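PDB 2FNU: UDP-4-amino-4,6-dideoxy-N-acetyl-beta-L-altrosamine transaminase from Helicobacter pylori, which transfers an amino group from L-glutamate to a UDP-linked 4-keto sugar, the second step in making the flagellin-modifying sugar pseudaminic acid. Local coordinates for residues B[55-60]-B[84-89]; B[61-66]-B[174-179]; B[80-85]-B[128-133]. All blocks are in the same frame, centred on the assembly; numbering follows the deposited sequence.

Contact 1. Residues B[55-60]-B[84-89]. With PMP (4'-deoxy-4'-aminopyridoxal-5'-phosphate), chain E; UD1 (uridine-diphosphate-N-acetylglucosamine), chain F.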
loop_
_atom_site.group_PDB
_atom_site.type_symbol
_atom_site.label_atom_id
_atom_site.label_comp_id
_atom_site.label_asym_id
_atom_site.label_seq_id
_atom_site.Cartn_x
_atom_site.Cartn_y
_atom_site.Cartn_z
ATOM N N SER B 55 1.720 1.916 -4.434
ATOM C CA SER B 55 3.097 2.382 -4.634
ATOM C C SER B 55 3.743 1.536 -5.739
ATOM O O SER B 55 3.273 0.423 -6.020
ATOM C CB SER B 55 3.934 2.247 -3.361
ATOM O OG SER B 55 4.113 0.873 -3.030
ATOM N N ALA B 56 4.848 2.026 -6.329
ATOM C CA ALA B 56 5.570 1.167 -7.278
ATOM C C ALA B 56 6.239 -0.023 -6.590
ATOM O O ALA B 56 6.482 -1.045 -7.231
ATOM C CB ALA B 56 6.596 1.955 -8.104
ATOM N N THR B 57 6.575 0.127 -5.303
ATOM C CA THR B 57 7.182 -0.993 -4.572
ATOM C C THR B 57 6.170 -2.148 -4.457
ATOM O O THR B 57 6.533 -3.317 -4.627
ATOM C CB THR B 57 7.682 -0.536 -3.203
ATOM O OG1 THR B 57 8.586 0.543 -3.402
ATOM C CG2 THR B 57 8.437 -1.646 -2.500
ATOM N N SER B 58 4.899 -1.817 -4.227
ATOM C CA SER B 58 3.832 -2.829 -4.239
ATOM C C SER B 58 3.672 -3.463 -5.616
ATOM O O SER B 58 3.470 -4.687 -5.736
ATOM C CB SER B 58 2.500 -2.246 -3.763
ATOM O OG SER B 58 2.572 -1.882 -2.397
ATOM N N ALA B 59 3.733 -2.617 -6.650
ATOM C CA ALA B 59 3.704 -3.081 -8.031
ATOM C C ALA B 59 4.858 -4.049 -8.318
ATOM O O ALA B 59 4.650 -5.119 -8.923
ATOM C CB ALA B 59 3.741 -1.896 -8.970
ATOM N N LEU B 60 6.069 -3.699 -7.864
ATOM C CA LEU B 60 7.233 -4.554 -8.104
ATOM C C LEU B 60 7.057 -5.909 -7.420
ATOM O O LEU B 60 7.325 -6.956 -8.027
ATOM C CB LEU B 60 8.529 -3.880 -7.605
ATOM C CG LEU B 60 9.109 -2.765 -8.470
ATOM C CD1 LEU B 60 10.141 -1.956 -7.692
ATOM C CD2 LEU B 60 9.734 -3.319 -9.733
ATOM N N PHE B 84 17.025 2.604 -7.020
ATOM C CA PHE B 84 16.544 2.692 -5.642
ATOM C C PHE B 84 16.463 1.290 -5.043
ATOM O O PHE B 84 16.212 0.328 -5.758
ATOM C CB PHE B 84 15.185 3.383 -5.569
ATOM C CG PHE B 84 14.731 3.647 -4.162
ATOM C CD1 PHE B 84 15.464 4.486 -3.338
ATOM C CD2 PHE B 84 13.622 2.995 -3.646
ATOM C CE1 PHE B 84 15.072 4.712 -2.010
ATOM C CE2 PHE B 84 13.211 3.214 -2.318
ATOM C CZ PHE B 84 13.946 4.066 -1.506
ATOM N N VAL B 85 16.673 1.172 -3.731
ATOM C CA VAL B 85 16.791 -0.153 -3.127
ATOM C C VAL B 85 15.565 -1.051 -3.361
ATOM O O VAL B 85 15.684 -2.291 -3.405
ATOM C CB VAL B 85 17.141 -0.041 -1.618
ATOM C CG1 VAL B 85 15.918 0.440 -0.803
ATOM C CG2 VAL B 85 17.683 -1.354 -1.071
ATOM N N ALA B 86 14.393 -0.446 -3.527
ATOM C CA ALA B 86 13.165 -1.230 -3.717
ATOM C C ALA B 86 13.267 -2.236 -4.857
ATOM O O ALA B 86 12.669 -3.305 -4.785
ATOM C CB ALA B 86 11.964 -0.305 -3.959
ATOM N N THR B 87 13.989 -1.884 -5.929
ATOM C CA THR B 87 14.070 -2.769 -7.091
ATOM C C THR B 87 14.618 -4.128 -6.679
ATOM O O THR B 87 14.160 -5.177 -7.157
ATOM C CB THR B 87 14.972 -2.146 -8.163
ATOM O OG1 THR B 87 14.532 -0.808 -8.446
ATOM C CG2 THR B 87 14.904 -2.963 -9.464
ATOM N N ALA B 88 15.587 -4.104 -5.764
ATOM C CA ALA B 88 16.214 -5.334 -5.274
ATOM C C ALA B 88 15.541 -5.887 -4.014
ATOM O O ALA B 88 15.451 -7.110 -3.871
ATOM C CB ALA B 88 17.707 -5.127 -5.027
ATOM N N ASN B 89 15.075 -5.020 -3.106
ATOM C CA ASN B 89 14.404 -5.530 -1.899
ATOM C C ASN B 89 13.233 -6.423 -2.283
ATOM O O ASN B 89 12.958 -7.424 -1.618
ATOM C CB ASN B 89 13.835 -4.405 -1.019
ATOM C CG ASN B 89 14.870 -3.731 -0.104
ATOM O OD1 ASN B 89 14.546 -2.719 0.559
ATOM N ND2 ASN B 89 16.073 -4.258 -0.045
HETATM N N1 PMP E . 12.176 1.916 -8.432
HETATM C C2 PMP E . 12.835 3.096 -8.662
HETATM C C2A PMP E . 13.840 3.154 -9.789
HETATM C C3 PMP E . 12.551 4.208 -7.859
HETATM O O3 PMP E . 13.171 5.403 -8.090
HETATM C C4 PMP E . 11.612 4.112 -6.804
HETATM C C4A PMP E . 11.349 5.271 -5.866
HETATM N N4A PMP E . 12.527 6.080 -5.640
HETATM C C5 PMP E . 10.911 2.914 -6.635
HETATM C C6 PMP E . 11.171 1.853 -7.501
HETATM C C5A PMP E . 9.858 2.747 -5.554
HETATM O O4P PMP E . 8.704 3.440 -5.994
HETATM P P PMP E . 7.600 3.920 -4.917
HETATM O O1P PMP E . 8.198 5.114 -4.212
HETATM O O2P PMP E . 6.420 4.339 -5.743
HETATM O O3P PMP E . 7.270 2.775 -3.999
HETATM C "C1'" UD1 F . 13.501 7.688 -2.697
HETATM C "C2'" UD1 F . 14.350 7.740 -3.979
HETATM C "C3'" UD1 F . 13.526 8.099 -5.211
HETATM C "C4'" UD1 F . 12.243 7.258 -5.272
HETATM C "C5'" UD1 F . 11.454 7.205 -3.951
HETATM C "C6'" UD1 F . 10.631 8.474 -3.714
HETATM C "C7'" UD1 F . 16.682 8.332 -3.429
HETATM C "C8'" UD1 F . 17.667 9.426 -3.117
HETATM N "N2'" UD1 F . 15.448 8.691 -3.801
HETATM O "O1'" UD1 F . 13.158 9.009 -2.272
HETATM O "O3'" UD1 F . 14.298 7.856 -6.411
HETATM O "O5'" UD1 F . 12.306 6.896 -2.835
HETATM O "O7'" UD1 F . 17.012 7.173 -3.347
HETATM N N1 UD1 F . 9.416 15.944 -1.809
HETATM C C2 UD1 F . 8.361 16.822 -2.130
HETATM N N3 UD1 F . 7.089 16.442 -1.926
HETATM C C4 UD1 F . 6.785 15.242 -1.410
HETATM C C5 UD1 F . 7.782 14.328 -1.072
HETATM C C6 UD1 F . 9.114 14.674 -1.264
HETATM O O2 UD1 F . 8.620 17.954 -2.609
HETATM O O4 UD1 F . 5.590 14.939 -1.239
HETATM C C1B UD1 F . 10.805 16.394 -2.032
HETATM C C2B UD1 F . 11.260 17.117 -0.771
HETATM O "O2'" UD1 F . 11.990 18.290 -1.141
HETATM C C3B UD1 F . 12.164 16.123 -0.075
HETATM C C4B UD1 F . 12.731 15.326 -1.230
HETATM O O4B UD1 F . 11.705 15.296 -2.229
HETATM O O3B UD1 F . 13.205 16.742 0.690
HETATM C C5B UD1 F . 13.067 13.917 -0.785
HETATM O O5B UD1 F . 13.588 13.220 -1.907
HETATM P PA UD1 F . 14.451 11.878 -1.660
HETATM O O1A UD1 F . 14.725 11.239 -3.013
HETATM O O2A UD1 F . 15.613 12.228 -0.745
HETATM O O3A UD1 F . 13.317 11.058 -0.845
HETATM P PB UD1 F . 13.281 9.445 -0.719
HETATM O O1B UD1 F . 14.609 8.942 -0.171
HETATM O O2B UD1 F . 11.972 9.083 -0.035
#

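Contact 2. Residues B[61-66]-B[174-179]. With PMP (4'-deoxy-4'-aminopyridoxal-5'-phosphate), chain E.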
loop_
_atom_site.group_PDB
_atom_site.type_symbol
_atom_site.label_atom_id
_atom_site.label_comp_id
_atom_site.label_asym_id
_atom_site.label_seq_id
_atom_site.Cartn_x
_atom_site.Cartn_y
_atom_site.Cartn_z
ATOM N N LEU B 61 6.608 -5.904 -6.160
ATOM C CA LEU B 61 6.416 -7.171 -5.457
ATOM C C LEU B 61 5.383 -8.013 -6.208
ATOM O O LEU B 61 5.560 -9.217 -6.409
ATOM C CB LEU B 61 5.904 -6.947 -4.038
ATOM C CG LEU B 61 5.556 -8.231 -3.269
ATOM C CD1 LEU B 61 6.839 -9.023 -2.977
ATOM C CD2 LEU B 61 4.820 -7.910 -1.968
ATOM N N THR B 62 4.291 -7.377 -6.612
ATOM C CA THR B 62 3.226 -8.102 -7.317
ATOM C C THR B 62 3.736 -8.708 -8.628
ATOM O O THR B 62 3.427 -9.857 -8.950
ATOM C CB THR B 62 2.043 -7.160 -7.575
ATOM O OG1 THR B 62 1.561 -6.707 -6.303
ATOM C CG2 THR B 62 0.902 -7.880 -8.316
ATOM N N LEU B 63 4.520 -7.937 -9.367
ATOM C CA LEU B 63 5.128 -8.445 -10.600
ATOM C C LEU B 63 6.099 -9.601 -10.306
ATOM O O LEU B 63 6.021 -10.666 -10.955
ATOM C CB LEU B 63 5.848 -7.315 -11.354
ATOM C CG LEU B 63 6.618 -7.788 -12.598
ATOM C CD1 LEU B 63 5.720 -8.532 -13.602
ATOM C CD2 LEU B 63 7.240 -6.529 -13.241
ATOM N N TYR B 64 7.016 -9.405 -9.361
ATOM C CA TYR B 64 8.032 -10.423 -9.110
ATOM C C TYR B 64 7.420 -11.729 -8.615
ATOM O O TYR B 64 7.940 -12.809 -8.920
ATOM C CB TYR B 64 9.021 -9.925 -8.057
ATOM C CG TYR B 64 9.934 -8.767 -8.471
ATOM C CD1 TYR B 64 10.602 -8.034 -7.503
ATOM C CD2 TYR B 64 10.143 -8.430 -9.826
ATOM C CE1 TYR B 64 11.483 -7.007 -7.833
ATOM C CE2 TYR B 64 11.006 -7.395 -10.181
ATOM C CZ TYR B 64 11.688 -6.685 -9.162
ATOM O OH TYR B 64 12.563 -5.662 -9.468
ATOM N N ARG B 65 6.339 -11.632 -7.842
ATOM C CA ARG B 65 5.705 -12.818 -7.273
ATOM C C ARG B 65 4.903 -13.572 -8.317
ATOM O O ARG B 65 4.687 -14.787 -8.183
ATOM C CB ARG B 65 4.775 -12.438 -6.104
ATOM C CG ARG B 65 5.522 -12.098 -4.800
ATOM C CD ARG B 65 6.071 -13.352 -4.072
ATOM N NE ARG B 65 4.988 -14.276 -3.712
ATOM C CZ ARG B 65 4.186 -14.122 -2.654
ATOM N NH1 ARG B 65 4.354 -13.107 -1.802
ATOM N NH2 ARG B 65 3.201 -14.994 -2.456
ATOM N N ASN B 66 4.451 -12.866 -9.352
ATOM C CA ASN B 66 3.457 -13.448 -10.261
ATOM C C ASN B 66 3.923 -13.743 -11.685
ATOM O O ASN B 66 3.243 -14.490 -12.405
ATOM C CB ASN B 66 2.182 -12.592 -10.292
ATOM C CG ASN B 66 1.418 -12.658 -8.982
ATOM O OD1 ASN B 66 1.522 -11.761 -8.130
ATOM N ND2 ASN B 66 0.665 -13.722 -8.800
ATOM N N ALA B 174 6.663 -7.126 -18.557
ATOM C CA ALA B 174 5.862 -6.124 -17.870
ATOM C C ALA B 174 6.788 -5.017 -17.410
ATOM O O ALA B 174 7.992 -5.254 -17.226
ATOM C CB ALA B 174 5.138 -6.747 -16.680
ATOM N N SER B 175 6.213 -3.833 -17.209
ATOM C CA SER B 175 6.971 -2.663 -16.781
ATOM C C SER B 175 6.267 -1.974 -15.619
ATOM O O SER B 175 5.041 -1.965 -15.548
ATOM C CB SER B 175 7.112 -1.676 -17.938
ATOM O OG SER B 175 7.741 -2.301 -19.065
ATOM N N VAL B 176 7.058 -1.400 -14.726
ATOM C CA VAL B 176 6.517 -0.724 -13.544
ATOM C C VAL B 176 6.746 0.774 -13.675
ATOM O O VAL B 176 7.813 1.194 -14.106
ATOM C CB VAL B 176 7.191 -1.254 -12.267
ATOM C CG1 VAL B 176 6.893 -0.362 -11.042
ATOM C CG2 VAL B 176 6.770 -2.717 -12.047
ATOM N N PHE B 177 5.740 1.572 -13.294
ATOM C CA PHE B 177 5.894 3.024 -13.162
ATOM C C PHE B 177 5.577 3.454 -11.734
ATOM O O PHE B 177 4.801 2.801 -11.045
ATOM C CB PHE B 177 4.944 3.747 -14.122
ATOM C CG PHE B 177 5.247 3.482 -15.577
ATOM C CD1 PHE B 177 4.524 2.528 -16.285
ATOM C CD2 PHE B 177 6.267 4.150 -16.221
ATOM C CE1 PHE B 177 4.810 2.272 -17.630
ATOM C CE2 PHE B 177 6.569 3.896 -17.572
ATOM C CZ PHE B 177 5.841 2.959 -18.276
ATOM N N SER B 178 6.158 4.569 -11.306
ATOM C CA SER B 178 5.820 5.132 -10.003
ATOM C C SER B 178 5.136 6.475 -10.184
ATOM O O SER B 178 5.511 7.258 -11.054
ATOM C CB SER B 178 7.096 5.347 -9.166
ATOM O OG SER B 178 6.806 6.006 -7.928
ATOM N N PHE B 179 4.177 6.759 -9.304
ATOM C CA PHE B 179 3.461 8.037 -9.255
ATOM C C PHE B 179 3.688 8.673 -7.883
ATOM O O PHE B 179 2.862 9.453 -7.407
ATOM C CB PHE B 179 1.962 7.843 -9.507
ATOM C CG PHE B 179 1.654 6.993 -10.707
ATOM C CD1 PHE B 179 0.841 5.886 -10.581
ATOM C CD2 PHE B 179 2.189 7.295 -11.955
ATOM C CE1 PHE B 179 0.556 5.057 -11.690
ATOM C CE2 PHE B 179 1.900 6.487 -13.064
ATOM C CZ PHE B 179 1.088 5.377 -12.927
HETATM N N1 PMP E . 12.176 1.916 -8.432
HETATM C C2 PMP E . 12.835 3.096 -8.662
HETATM C C2A PMP E . 13.840 3.154 -9.789
HETATM C C3 PMP E . 12.551 4.208 -7.859
HETATM O O3 PMP E . 13.171 5.403 -8.090
HETATM C C4 PMP E . 11.612 4.112 -6.804
HETATM C C4A PMP E . 11.349 5.271 -5.866
HETATM N N4A PMP E . 12.527 6.080 -5.640
HETATM C C5 PMP E . 10.911 2.914 -6.635
HETATM C C6 PMP E . 11.171 1.853 -7.501
HETATM C C5A PMP E . 9.858 2.747 -5.554
HETATM O O4P PMP E . 8.704 3.440 -5.994
HETATM P P PMP E . 7.600 3.920 -4.917
HETATM O O1P PMP E . 8.198 5.114 -4.212
HETATM O O2P PMP E . 6.420 4.339 -5.743
HETATM O O3P PMP E . 7.270 2.775 -3.999
#

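Contact 3. Residues B[80-85]-B[128-133]. With PMP (4'-deoxy-4'-aminopyridoxal-5'-phosphate), chain E; UD1 (uridine-diphosphate-N-acetylglucosamine), chain F.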
loop_
_atom_site.group_PDB
_atom_site.type_symbol
_atom_site.label_atom_id
_atom_site.label_comp_id
_atom_site.label_asym_id
_atom_site.label_seq_id
_atom_site.Cartn_x
_atom_site.Cartn_y
_atom_site.Cartn_z
ATOM N N THR B 80 20.478 -4.200 -11.915
ATOM C CA THR B 80 21.464 -3.124 -11.784
ATOM C C THR B 80 21.664 -2.731 -10.324
ATOM O O THR B 80 20.692 -2.702 -9.550
ATOM C CB THR B 80 21.025 -1.870 -12.563
ATOM O OG1 THR B 80 21.973 -0.810 -12.336
ATOM C CG2 THR B 80 19.592 -1.418 -12.167
ATOM N N PRO B 81 22.914 -2.411 -9.945
ATOM C CA PRO B 81 23.147 -1.907 -8.596
ATOM C C PRO B 81 22.832 -0.415 -8.465
ATOM O O PRO B 81 22.823 0.091 -7.355
ATOM C CB PRO B 81 24.652 -2.145 -8.401
ATOM C CG PRO B 81 25.236 -1.980 -9.771
ATOM C CD PRO B 81 24.165 -2.544 -10.719
ATOM N N ILE B 82 22.626 0.270 -9.593
ATOM C CA ILE B 82 22.301 1.710 -9.580
ATOM C C ILE B 82 20.803 1.869 -9.779
ATOM O O ILE B 82 20.309 2.116 -10.888
ATOM C CB ILE B 82 23.146 2.525 -10.608
ATOM C CG1 ILE B 82 24.644 2.362 -10.306
ATOM C CG2 ILE B 82 22.798 4.018 -10.561
ATOM C CD1 ILE B 82 25.056 2.793 -8.864
ATOM N N SER B 83 20.086 1.662 -8.680
ATOM C CA SER B 83 18.641 1.878 -8.640
ATOM C C SER B 83 18.270 2.187 -7.225
ATOM O O SER B 83 19.110 2.050 -6.317
ATOM C CB SER B 83 17.859 0.641 -9.083
ATOM O OG SER B 83 16.494 1.016 -9.226
ATOM N N PHE B 84 17.025 2.604 -7.020
ATOM C CA PHE B 84 16.544 2.692 -5.642
ATOM C C PHE B 84 16.463 1.290 -5.043
ATOM O O PHE B 84 16.212 0.328 -5.758
ATOM C CB PHE B 84 15.185 3.383 -5.569
ATOM C CG PHE B 84 14.731 3.647 -4.162
ATOM C CD1 PHE B 84 15.464 4.486 -3.338
ATOM C CD2 PHE B 84 13.622 2.995 -3.646
ATOM C CE1 PHE B 84 15.072 4.712 -2.010
ATOM C CE2 PHE B 84 13.211 3.214 -2.318
ATOM C CZ PHE B 84 13.946 4.066 -1.506
ATOM N N VAL B 85 16.673 1.172 -3.731
ATOM C CA VAL B 85 16.791 -0.153 -3.127
ATOM C C VAL B 85 15.565 -1.051 -3.361
ATOM O O VAL B 85 15.684 -2.291 -3.405
ATOM C CB VAL B 85 17.141 -0.041 -1.618
ATOM C CG1 VAL B 85 15.918 0.440 -0.803
ATOM C CG2 VAL B 85 17.683 -1.354 -1.071
ATOM N N VAL B 128 16.510 -0.926 -15.237
ATOM C CA VAL B 128 15.941 0.327 -14.736
ATOM C C VAL B 128 16.260 1.441 -15.734
ATOM O O VAL B 128 17.413 1.581 -16.174
ATOM C CB VAL B 128 16.588 0.698 -13.385
ATOM C CG1 VAL B 128 16.157 2.104 -12.917
ATOM C CG2 VAL B 128 16.215 -0.355 -12.346
ATOM N N ASP B 129 15.257 2.248 -16.078
ATOM C CA ASP B 129 15.483 3.376 -16.985
ATOM C C ASP B 129 15.941 4.533 -16.111
ATOM O O ASP B 129 15.131 5.315 -15.600
ATOM C CB ASP B 129 14.198 3.700 -17.737
ATOM C CG ASP B 129 13.686 2.519 -18.534
ATOM O OD1 ASP B 129 14.511 1.825 -19.181
ATOM O OD2 ASP B 129 12.469 2.262 -18.493
ATOM N N TYR B 130 17.256 4.628 -15.917
ATOM C CA TYR B 130 17.790 5.592 -14.968
ATOM C C TYR B 130 17.544 7.025 -15.436
ATOM O O TYR B 130 17.907 7.392 -16.559
ATOM C CB TYR B 130 19.289 5.349 -14.774
ATOM C CG TYR B 130 19.928 6.348 -13.839
ATOM C CD1 TYR B 130 20.484 7.523 -14.334
ATOM C CD2 TYR B 130 19.963 6.118 -12.475
ATOM C CE1 TYR B 130 21.062 8.455 -13.495
ATOM C CE2 TYR B 130 20.544 7.044 -11.608
ATOM C CZ TYR B 130 21.079 8.212 -12.134
ATOM O OH TYR B 130 21.673 9.135 -11.298
ATOM N N ALA B 131 16.953 7.827 -14.532
ATOM C CA ALA B 131 16.624 9.237 -14.779
ATOM C C ALA B 131 15.523 9.432 -15.803
ATOM O O ALA B 131 15.192 10.568 -16.139
ATOM C CB ALA B 131 17.885 10.064 -15.166
ATOM N N GLY B 132 14.949 8.324 -16.278
ATOM C CA GLY B 132 14.001 8.358 -17.386
ATOM C C GLY B 132 14.564 7.913 -18.712
ATOM O O GLY B 132 13.814 7.723 -19.668
ATOM N N LYS B 133 15.876 7.710 -18.793
ATOM C CA LYS B 133 16.476 7.314 -20.064
ATOM C C LYS B 133 16.260 5.821 -20.301
ATOM O O LYS B 133 16.689 4.986 -19.502
ATOM C CB LYS B 133 17.970 7.631 -20.076
ATOM C CG LYS B 133 18.626 7.278 -21.407
ATOM C CD LYS B 133 20.124 7.565 -21.370
ATOM C CE LYS B 133 20.730 7.530 -22.755
ATOM N NZ LYS B 133 22.170 7.960 -22.669
HETATM N N1 PMP E . 12.176 1.916 -8.432
HETATM C C2 PMP E . 12.835 3.096 -8.662
HETATM C C2A PMP E . 13.840 3.154 -9.789
HETATM C C3 PMP E . 12.551 4.208 -7.859
HETATM O O3 PMP E . 13.171 5.403 -8.090
HETATM C C4 PMP E . 11.612 4.112 -6.804
HETATM C C4A PMP E . 11.349 5.271 -5.866
HETATM N N4A PMP E . 12.527 6.080 -5.640
HETATM C C5 PMP E . 10.911 2.914 -6.635
HETATM C C6 PMP E . 11.171 1.853 -7.501
HETATM C C5A PMP E . 9.858 2.747 -5.554
HETATM O O4P PMP E . 8.704 3.440 -5.994
HETATM P P PMP E . 7.600 3.920 -4.917
HETATM O O1P PMP E . 8.198 5.114 -4.212
HETATM O O2P PMP E . 6.420 4.339 -5.743
HETATM O O3P PMP E . 7.270 2.775 -3.999
HETATM C "C1'" UD1 F . 13.501 7.688 -2.697
HETATM C "C2'" UD1 F . 14.350 7.740 -3.979
HETATM C "C3'" UD1 F . 13.526 8.099 -5.211
HETATM C "C4'" UD1 F . 12.243 7.258 -5.272
HETATM C "C5'" UD1 F . 11.454 7.205 -3.951
HETATM C "C6'" UD1 F . 10.631 8.474 -3.714
HETATM C "C7'" UD1 F . 16.682 8.332 -3.429
HETATM C "C8'" UD1 F . 17.667 9.426 -3.117
HETATM N "N2'" UD1 F . 15.448 8.691 -3.801
HETATM O "O1'" UD1 F . 13.158 9.009 -2.272
HETATM O "O3'" UD1 F . 14.298 7.856 -6.411
HETATM O "O5'" UD1 F . 12.306 6.896 -2.835
HETATM O "O7'" UD1 F . 17.012 7.173 -3.347
HETATM N N1 UD1 F . 9.416 15.944 -1.809
HETATM C C2 UD1 F . 8.361 16.822 -2.130
HETATM N N3 UD1 F . 7.089 16.442 -1.926
HETATM C C4 UD1 F . 6.785 15.242 -1.410
HETATM C C5 UD1 F . 7.782 14.328 -1.072
HETATM C C6 UD1 F . 9.114 14.674 -1.264
HETATM O O2 UD1 F . 8.620 17.954 -2.609
HETATM O O4 UD1 F . 5.590 14.939 -1.239
HETATM C C1B UD1 F . 10.805 16.394 -2.032
HETATM C C2B UD1 F . 11.260 17.117 -0.771
HETATM O "O2'" UD1 F . 11.990 18.290 -1.141
HETATM C C3B UD1 F . 12.164 16.123 -0.075
HETATM C C4B UD1 F . 12.731 15.326 -1.230
HETATM O O4B UD1 F . 11.705 15.296 -2.229
HETATM O O3B UD1 F . 13.205 16.742 0.690
HETATM C C5B UD1 F . 13.067 13.917 -0.785
HETATM O O5B UD1 F . 13.588 13.220 -1.907
HETATM P PA UD1 F . 14.451 11.878 -1.660
HETATM O O1A UD1 F . 14.725 11.239 -3.013
HETATM O O2A UD1 F . 15.613 12.228 -0.745
HETATM O O3A UD1 F . 13.317 11.058 -0.845
HETATM P PB UD1 F . 13.281 9.445 -0.719
HETATM O O1B UD1 F . 14.609 8.942 -0.171
HETATM O O2B UD1 F . 11.972 9.083 -0.035
#

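Contact 1. Residues B[55-60]-B[84-89]
The first turns of helices 56-66 and 86-93 come side by side, with T57 and A86 closest at 6.0 Å between CA atoms. T57 OG1 lies 3.5 Å from A86 CB, and T57 CG2 rests on the same methyl. From the next turn L60 extends CD1 over the second helix, 4.1 Å from T87 CA and also near C6 of the cofactor PMP. No hydrogen bond joins the segments, but both pack on the cofactor, bonded by the first. The N-terminus of helix 56-66 forms the phosphate cradle expected of a fold-type I PLP enzyme: A56 N donates to PMP O2P (2.9 Å), and PMP O3P is gripped twice by T57, through N and, at 2.7 Å, OG1. With OG1 anti to the carbonyl carbon (chi1 -56°), the T57 hydroxyl sits beside its own N and both reach one oxygen. S55 is the N-cap, its OG accepting from S58 N (3.0 Å, 161°) and donating to N228 O of the second subunit. F84 puts CB 3.6 Å from PMP C3; over one ring face lie PMP N4A and the UD1 sugar joined to it in the external aldimine, and V85 CG1 lies over the opposite face.

Contact 2. Residues B[61-66]-B[174-179]
L63 and V176 meet through their methyl ends with their side chains set at a slant, L63 CD2 lying 4.0 Å from V176 CG2. The other branch of the leucine goes to A174, where CD1 approaches CB to 3.6 Å; CD2 is also near that methyl, so the fork of L63 closes around A174 CB while one prong reaches on to the valine. CG of L63 stands opposite its backbone N (chi1 175°), which carries both methyls from the helix to the strand. A174 and V176, two residues apart, both direct their CB atoms at the helix. V176 puts CG2 beside its backbone N, on the leucine side, and its side chain is also covered by A56, A59 and L60 from earlier turns of the same helix. The contact is wholly apolar and buried, without a hydrogen bond between the segments. Further along the strand S178 OG donates to PMP O2P at 2.8 Å and accepts from H180 N, so it is held at both its donor and acceptor sides. Helix 56-66 lying on strand 174-178 of the seven-stranded mixed sheet is the helix-on-sheet layering of the large domain of fold-type I aminotransferases.

Contact 3. Residues B[80-85]-B[128-133]
V128 CG2 fits against both T80 and S83, lying 3.5 Å from T80 CG2 and 3.4 Å from S83 OG. The T80 and V128 side chains cross at about a right angle, so that the threonine methyl bears on the end of the valine rather than lying along it. With its hydroxyl turned to the backbone of I82, T80 presents CG2 to the valine: OG1, opposite the backbone N (chi1 176°), accepts from I82 N at 3.0 Å with an angle of 154°, an ST turn that shapes the chain on leaving strand 76-79. V128 CG1, its second branch, is also near S83 OG and reaches C2A, the methyl on the pyridine ring of PMP. S83 OG is itself 3.5 Å from PMP C2A, and its polar partner is T87 OG1, which is hydrogen-bonded to D154. Farther out, I82 CG2 packs obliquely on the ring of Y130, 3.9 Å from CE2. The tyrosine is fixed from several sides: F340 meets its ring edge-to-face, and OH is hydrogen-bonded to H315 O, in the substrate-binding segment. The chain around it turns back, with G132 N bonded to D129 O and K133 N to Y130 O. Two loops that follow the parallel neighbouring strands 76-79 and 122-128 thus meet at the C-terminal edge of the sheet, where the cofactor binds. No hydrogen bond crosses the contact, which rests on van der Waals packing; V128 CG1 and S83 OG against PMP C2A are consistent with locating the pyridine methyl by shape, while the hydroxyls bond within their own segments or beyond.

From the N terminus, helix 56-66 takes part first in contact 1 and, a turn later, in contact 2. Contact 1 closes a loop of 23 residues through strand 76-79 back to helix 86-93; contact 2 starts within that loop, at 61-66, and ends beyond it on strand 174-178, so the two cross. Contact 3 starts on the residues where contact 1 ends, sharing F84 and V85, and joins the loop before helix 86-93 to the one after strand 122-128; it falls wholly within the span of contact 2. A hydrogen bond from Y64 OH to T87 O links contacts 1 and 2, and T87 CG2 meets V128 CG2 between contacts 1 and 3. All three reach PMP.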